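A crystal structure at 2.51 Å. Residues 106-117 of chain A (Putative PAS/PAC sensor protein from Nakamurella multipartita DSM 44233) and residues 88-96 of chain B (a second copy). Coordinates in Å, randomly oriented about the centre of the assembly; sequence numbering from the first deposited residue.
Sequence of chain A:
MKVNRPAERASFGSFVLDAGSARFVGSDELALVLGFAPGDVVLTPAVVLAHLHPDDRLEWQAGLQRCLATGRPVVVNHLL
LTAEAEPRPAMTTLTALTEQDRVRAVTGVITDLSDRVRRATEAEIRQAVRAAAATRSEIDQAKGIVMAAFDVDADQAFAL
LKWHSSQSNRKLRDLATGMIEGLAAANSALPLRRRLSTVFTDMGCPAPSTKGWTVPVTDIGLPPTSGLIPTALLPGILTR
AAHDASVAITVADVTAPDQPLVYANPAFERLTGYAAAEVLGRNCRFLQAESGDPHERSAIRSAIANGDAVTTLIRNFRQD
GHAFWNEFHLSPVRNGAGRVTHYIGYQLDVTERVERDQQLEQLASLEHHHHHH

Chain A (106-117) VTGVITDLSDRV
Chain B, residues 88-96: RPAMTTLTA

Two copies of a putative PAS/PAC sensor protein meet through extended strands, 88-96 of chain B facing 106-112 of chain A, after which chain A turns at Leu A113 (phi/psi -89/11) into a helix from Ser A114. The strands run roughly antiparallel, at 145°, with axes no closer than 8.5 Å. That is too far for backbone pairing, so side chains fill the gap; together the stretches bury 422 Å². Arg B88 (-111/144) begins the strand without contact. Pro B89 (-71/141, C-gamma endo) points toward chain A, and its CB lies 3.5 Å from NH2 of Arg A116, a helical residue (-61/-42) whose side chain follows t, p, t with chi4 at -85°. This side chain reaches the backbone of Ala B90 (-147/164): Arg A116 NH1 donates to Ala B90 O at 2.7 Å and 172°, nearly linear, while Arg A116 NH2 adds a weak bond to Ala B90 O at 3.4 Å and 129°. The carbonyl sits at the guanidinium edge, near its plane, where the N-H groups point, so the charged group meets a backbone acceptor; the CB of Ala B90 points away. Met B91 (-139/146; t, t, m) extends its CE to 3.3 Å from Leu A113 CD2 (Leu A113 is m, t) and 3.6 Å from Thr A111 CG2 (m), an apolar contact with Leu A113, joined by the methyl of Thr A111. Thr B92 (-125/125, m) is out of reach. Alternation brings Thr B93 (-107/141, p) back toward chain A; its CA is 7.4 Å from the CA of Val A109, and its CG2 is 4.3 Å from Val A109 CG1. Leu B94 (-129/135; m, t) points away. Thr B95 (-134/155, p), in register with Thr A107 at 7.4 Å CA to CA, places CG2 3.6 Å from Thr A107 CG2 (m) and 3.7 Å from Val A109 CG2 (t), methyl against methyl. Ala B96 (-122/155) points away.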

ATOM      1  N   VAL A 106     -51.982  38.925   8.879  1.00 98.36           N
ATOM      2  CA  VAL A 106     -50.615  38.517   8.575  1.00 93.21           C
ATOM      3  C   VAL A 106     -50.401  37.120   9.135  1.00 88.32           C
ATOM      4  O   VAL A 106     -50.649  36.873  10.321  1.00 87.76           O
ATOM      5  CB  VAL A 106     -49.572  39.495   9.145  1.00 92.80           C
ATOM      6  CG1 VAL A 106     -48.181  38.869   9.117  1.00 88.70           C
ATOM      7  CG2 VAL A 106     -49.567  40.783   8.345  1.00 97.59           C
ATOM      8  N   THR A 107     -49.933  36.212   8.282  1.00 85.08           N
ATOM      9  CA  THR A 107     -49.555  34.874   8.708  1.00 78.00           C
ATOM     10  C   THR A 107     -48.065  34.866   9.019  1.00 72.19           C
ATOM     11  O   THR A 107     -47.247  35.275   8.188  1.00 70.81           O
ATOM     12  CB  THR A 107     -49.874  33.839   7.629  1.00 77.33           C
ATOM     13  OG1 THR A 107     -51.243  33.963   7.223  1.00 81.36           O
ATOM     14  CG2 THR A 107     -49.638  32.433   8.154  1.00 74.69           C
ATOM     15  N   GLY A 108     -47.722  34.403  10.214  1.00 69.64           N
ATOM     16  CA  GLY A 108     -46.342  34.302  10.645  1.00 67.66           C
ATOM     17  C   GLY A 108     -45.943  32.848  10.800  1.00 66.45           C
ATOM     18  O   GLY A 108     -46.762  32.001  11.163  1.00 66.51           O
ATOM     19  N   VAL A 109     -44.679  32.561  10.506  1.00 65.21           N
ATOM     20  CA  VAL A 109     -44.110  31.232  10.683  1.00 63.87           C
ATOM     21  C   VAL A 109     -42.788  31.421  11.411  1.00 63.73           C
ATOM     22  O   VAL A 109     -41.843  31.989  10.850  1.00 64.92           O
ATOM     23  CB  VAL A 109     -43.901  30.501   9.348  1.00 64.53           C
ATOM     24  CG1 VAL A 109     -43.255  29.142   9.583  1.00 65.07           C
ATOM     25  CG2 VAL A 109     -45.220  30.351   8.608  1.00 65.38           C
ATOM     26  N   ILE A 110     -42.718  30.946  12.649  1.00 63.56           N
ATOM     27  CA  ILE A 110     -41.509  31.035  13.459  1.00 64.91           C
ATOM     28  C   ILE A 110     -40.830  29.675  13.413  1.00 67.67           C
ATOM     29  O   ILE A 110     -41.417  28.666  13.825  1.00 69.13           O
ATOM     30  CB  ILE A 110     -41.830  31.451  14.902  1.00 64.89           C
ATOM     31  CG1 ILE A 110     -42.657  32.740  14.898  1.00 67.38           C
ATOM     32  CG2 ILE A 110     -40.542  31.632  15.697  1.00 64.28           C
ATOM     33  CD1 ILE A 110     -43.039  33.236  16.271  1.00 68.19           C
ATOM     34  N   THR A 111     -39.594  29.646  12.921  1.00 67.77           N
ATOM     35  CA  THR A 111     -38.861  28.407  12.709  1.00 67.22           C
ATOM     36  C   THR A 111     -37.647  28.373  13.623  1.00 65.96           C
ATOM     37  O   THR A 111     -36.929  29.370  13.748  1.00 65.37           O
ATOM     38  CB  THR A 111     -38.422  28.267  11.248  1.00 69.25           C
ATOM     39  OG1 THR A 111     -39.541  28.502  10.383  1.00 71.61           O
ATOM     40  CG2 THR A 111     -37.873  26.874  10.989  1.00 68.25           C
ATOM     41  N   ASP A 112     -37.434  27.230  14.270  1.00 65.25           N
ATOM     42  CA  ASP A 112     -36.264  27.013  15.111  1.00 63.58           C
ATOM     43  C   ASP A 112     -35.180  26.378  14.248  1.00 65.65           C
ATOM     44  O   ASP A 112     -35.318  25.232  13.814  1.00 68.20           O
ATOM     45  CB  ASP A 112     -36.615  26.125  16.302  1.00 61.65           C
ATOM     46  CG  ASP A 112     -35.418  25.831  17.191  1.00 62.13           C
ATOM     47  OD1 ASP A 112     -34.308  26.324  16.895  1.00 63.05           O
ATOM     48  OD2 ASP A 112     -35.588  25.099  18.189  1.00 62.55           O
ATOM     49  N   LEU A 113     -34.104  27.121  14.002  1.00 66.13           N
ATOM     50  CA  LEU A 113     -33.021  26.661  13.145  1.00 68.90           C
ATOM     51  C   LEU A 113     -31.959  25.887  13.916  1.00 73.40           C
ATOM     52  O   LEU A 113     -30.890  25.609  13.366  1.00 75.04           O
ATOM     53  CB  LEU A 113     -32.375  27.854  12.435  1.00 68.54           C
ATOM     54  CG  LEU A 113     -33.304  28.705  11.565  1.00 65.35           C
ATOM     55  CD1 LEU A 113     -32.578  29.939  11.047  1.00 66.55           C
ATOM     56  CD2 LEU A 113     -33.862  27.893  10.411  1.00 64.25           C
ATOM     57  N   SER A 114     -32.237  25.529  15.172  1.00 80.15           N
ATOM     58  CA  SER A 114     -31.236  24.862  15.997  1.00 83.58           C
ATOM     59  C   SER A 114     -30.822  23.531  15.382  1.00 85.84           C
ATOM     60  O   SER A 114     -29.629  23.211  15.319  1.00 86.65           O
ATOM     61  CB  SER A 114     -31.785  24.661  17.411  1.00 85.84           C
ATOM     62  OG  SER A 114     -30.758  24.299  18.315  1.00 87.05           O
ATOM     63  N   ASP A 115     -31.795  22.744  14.920  1.00 87.94           N
ATOM     64  CA  ASP A 115     -31.499  21.419  14.384  1.00 89.64           C
ATOM     65  C   ASP A 115     -30.815  21.521  13.025  1.00 86.38           C
ATOM     66  O   ASP A 115     -29.821  20.833  12.763  1.00 85.95           O
ATOM     67  CB  ASP A 115     -32.790  20.605  14.285  1.00 95.77           C
ATOM     68  CG  ASP A 115     -32.555  19.187  13.805  1.00101.80           C
ATOM     69  OD1 ASP A 115     -31.381  18.786  13.658  1.00102.78           O
ATOM     70  OD2 ASP A 115     -33.551  18.470  13.574  1.00104.33           O
ATOM     71  N   ARG A 116     -31.342  22.373  12.142  1.00 80.91           N
ATOM     72  CA  ARG A 116     -30.775  22.506  10.804  1.00 76.54           C
ATOM     73  C   ARG A 116     -29.329  22.986  10.867  1.00 75.11           C
ATOM     74  O   ARG A 116     -28.469  22.492  10.130  1.00 74.74           O
ATOM     75  CB  ARG A 116     -31.630  23.469   9.980  1.00 75.38           C
ATOM     76  CG  ARG A 116     -31.142  23.713   8.564  1.00 74.73           C
ATOM     77  CD  ARG A 116     -31.508  22.564   7.652  1.00 74.40           C
ATOM     78  NE  ARG A 116     -30.854  22.678   6.352  1.00 74.82           N
ATOM     79  CZ  ARG A 116     -31.323  23.390   5.331  1.00 75.83           C
ATOM     80  NH1 ARG A 116     -32.458  24.067   5.447  1.00 75.43           N
ATOM     81  NH2 ARG A 116     -30.648  23.424   4.189  1.00 77.66           N
ATOM     82  N   VAL A 117     -29.046  23.950  11.743  1.00 74.59           N
ATOM     83  CA  VAL A 117     -27.683  24.448  11.899  1.00 74.28           C
ATOM     84  C   VAL A 117     -26.770  23.359  12.446  1.00 73.37           C
ATOM     85  O   VAL A 117     -25.628  23.206  11.998  1.00 72.97           O
ATOM     86  CB  VAL A 117     -27.682  25.700  12.798  1.00 74.45           C
ATOM     87  CG1 VAL A 117     -26.313  25.925  13.420  1.00 60.91           C
ATOM     88  CG2 VAL A 117     -28.101  26.918  11.995  1.00 61.72           C
TER
ATOM     89  N   ARG B  88     -26.000  26.247  -1.419  1.00 82.58           N
ATOM     90  CA  ARG B  88     -26.216  26.969  -0.178  1.00 78.69           C
ATOM     91  C   ARG B  88     -27.399  26.373   0.575  1.00 73.15           C
ATOM     92  O   ARG B  88     -28.375  25.947  -0.053  1.00 71.05           O
ATOM     93  CB  ARG B  88     -26.476  28.462  -0.429  1.00 78.49           C
ATOM     94  CG  ARG B  88     -25.867  29.017  -1.716  1.00 80.97           C
ATOM     95  CD  ARG B  88     -26.402  30.401  -2.076  1.00 82.44           C
ATOM     96  NE  ARG B  88     -27.500  30.413  -3.038  1.00 82.10           N
ATOM     97  CZ  ARG B  88     -28.431  31.362  -3.111  1.00 83.45           C
ATOM     98  NH1 ARG B  88     -28.430  32.381  -2.260  1.00 85.55           N
ATOM     99  NH2 ARG B  88     -29.369  31.298  -4.044  1.00 82.94           N
ATOM    100  N   PRO B  89     -27.359  26.332   1.906  1.00 71.53           N
ATOM    101  CA  PRO B  89     -28.526  25.846   2.648  1.00 69.47           C
ATOM    102  C   PRO B  89     -29.659  26.853   2.565  1.00 69.43           C
ATOM    103  O   PRO B  89     -29.441  28.065   2.612  1.00 71.34           O
ATOM    104  CB  PRO B  89     -28.010  25.682   4.081  1.00 69.02           C
ATOM    105  CG  PRO B  89     -26.824  26.569   4.182  1.00 71.46           C
ATOM    106  CD  PRO B  89     -26.296  26.832   2.798  1.00 73.13           C
ATOM    107  N   ALA B  90     -30.877  26.337   2.438  1.00 68.43           N
ATOM    108  CA  ALA B  90     -32.036  27.184   2.222  1.00 70.27           C
ATOM    109  C   ALA B  90     -33.248  26.551   2.884  1.00 68.83           C
ATOM    110  O   ALA B  90     -33.251  25.366   3.224  1.00 66.75           O
ATOM    111  CB  ALA B  90     -32.300  27.403   0.727  1.00 71.52           C
ATOM    112  N   MET B  91     -34.284  27.367   3.054  1.00 70.42           N
ATOM    113  CA  MET B  91     -35.534  26.937   3.655  1.00 70.57           C
ATOM    114  C   MET B  91     -36.686  27.549   2.877  1.00 70.76           C
ATOM    115  O   MET B  91     -36.588  28.670   2.373  1.00 73.21           O
ATOM    116  CB  MET B  91     -35.586  27.370   5.128  1.00 73.50           C
ATOM    117  CG  MET B  91     -36.940  27.259   5.796  1.00 76.76           C
ATOM    118  SD  MET B  91     -36.854  27.632   7.562  1.00 82.02           S
ATOM    119  CE  MET B  91     -35.696  26.391   8.138  1.00 82.30           C
ATOM    120  N   THR B  92     -37.780  26.799   2.774  1.00 68.65           N
ATOM    121  CA  THR B  92     -39.008  27.285   2.161  1.00 68.90           C
ATOM    122  C   THR B  92     -40.156  27.127   3.146  1.00 69.46           C
ATOM    123  O   THR B  92     -40.402  26.022   3.643  1.00 69.19           O
ATOM    124  CB  THR B  92     -39.318  26.532   0.865  1.00 68.99           C
ATOM    125  OG1 THR B  92     -38.396  26.933  -0.155  1.00 70.00           O
ATOM    126  CG2 THR B  92     -40.736  26.824   0.401  1.00 69.26           C
ATOM    127  N   THR B  93     -40.857  28.222   3.421  1.00 70.81           N
ATOM    128  CA  THR B  93     -42.070  28.195   4.224  1.00 70.81           C
ATOM    129  C   THR B  93     -43.274  28.402   3.313  1.00 70.01           C
ATOM    130  O   THR B  93     -43.217  29.193   2.367  1.00 69.45           O
ATOM    131  CB  THR B  93     -42.045  29.268   5.314  1.00 72.83           C
ATOM    132  OG1 THR B  93     -42.199  30.559   4.719  1.00 76.79           O
ATOM    133  CG2 THR B  93     -40.731  29.220   6.086  1.00 72.77           C
ATOM    134  N   LEU B  94     -44.355  27.678   3.595  1.00 71.59           N
ATOM    135  CA  LEU B  94     -45.571  27.730   2.796  1.00 71.20           C
ATOM    136  C   LEU B  94     -46.761  27.970   3.712  1.00 74.29           C
ATOM    137  O   LEU B  94     -46.867  27.341   4.770  1.00 74.88           O
ATOM    138  CB  LEU B  94     -45.788  26.436   2.004  1.00 68.98           C
ATOM    139  CG  LEU B  94     -44.739  26.022   0.975  1.00 68.05           C
ATOM    140  CD1 LEU B  94     -45.019  24.604   0.513  1.00 68.68           C
ATOM    141  CD2 LEU B  94     -44.740  26.975  -0.206  1.00 68.78           C
ATOM    142  N   THR B  95     -47.642  28.883   3.312  1.00 76.09           N
ATOM    143  CA  THR B  95     -48.883  29.139   4.026  1.00 80.08           C
ATOM    144  C   THR B  95     -50.022  29.218   3.019  1.00 82.06           C
ATOM    145  O   THR B  95     -49.816  29.516   1.839  1.00 80.82           O
ATOM    146  CB  THR B  95     -48.814  30.434   4.847  1.00 82.25           C
ATOM    147  OG1 THR B  95     -48.433  31.523   3.997  1.00 83.90           O
ATOM    148  CG2 THR B  95     -47.806  30.301   5.981  1.00 82.56           C
ATOM    149  N   ALA B  96     -51.232  28.939   3.499  1.00 86.26           N
ATOM    150  CA  ALA B  96     -52.405  28.824   2.646  1.00 87.71           C
ATOM    151  C   ALA B  96     -53.486  29.804   3.079  1.00 92.14           C
ATOM    152  O   ALA B  96     -53.549  30.217   4.241  1.00 92.94           O
ATOM    153  CB  ALA B  96     -52.967  27.394   2.672  1.00 85.88           C
TER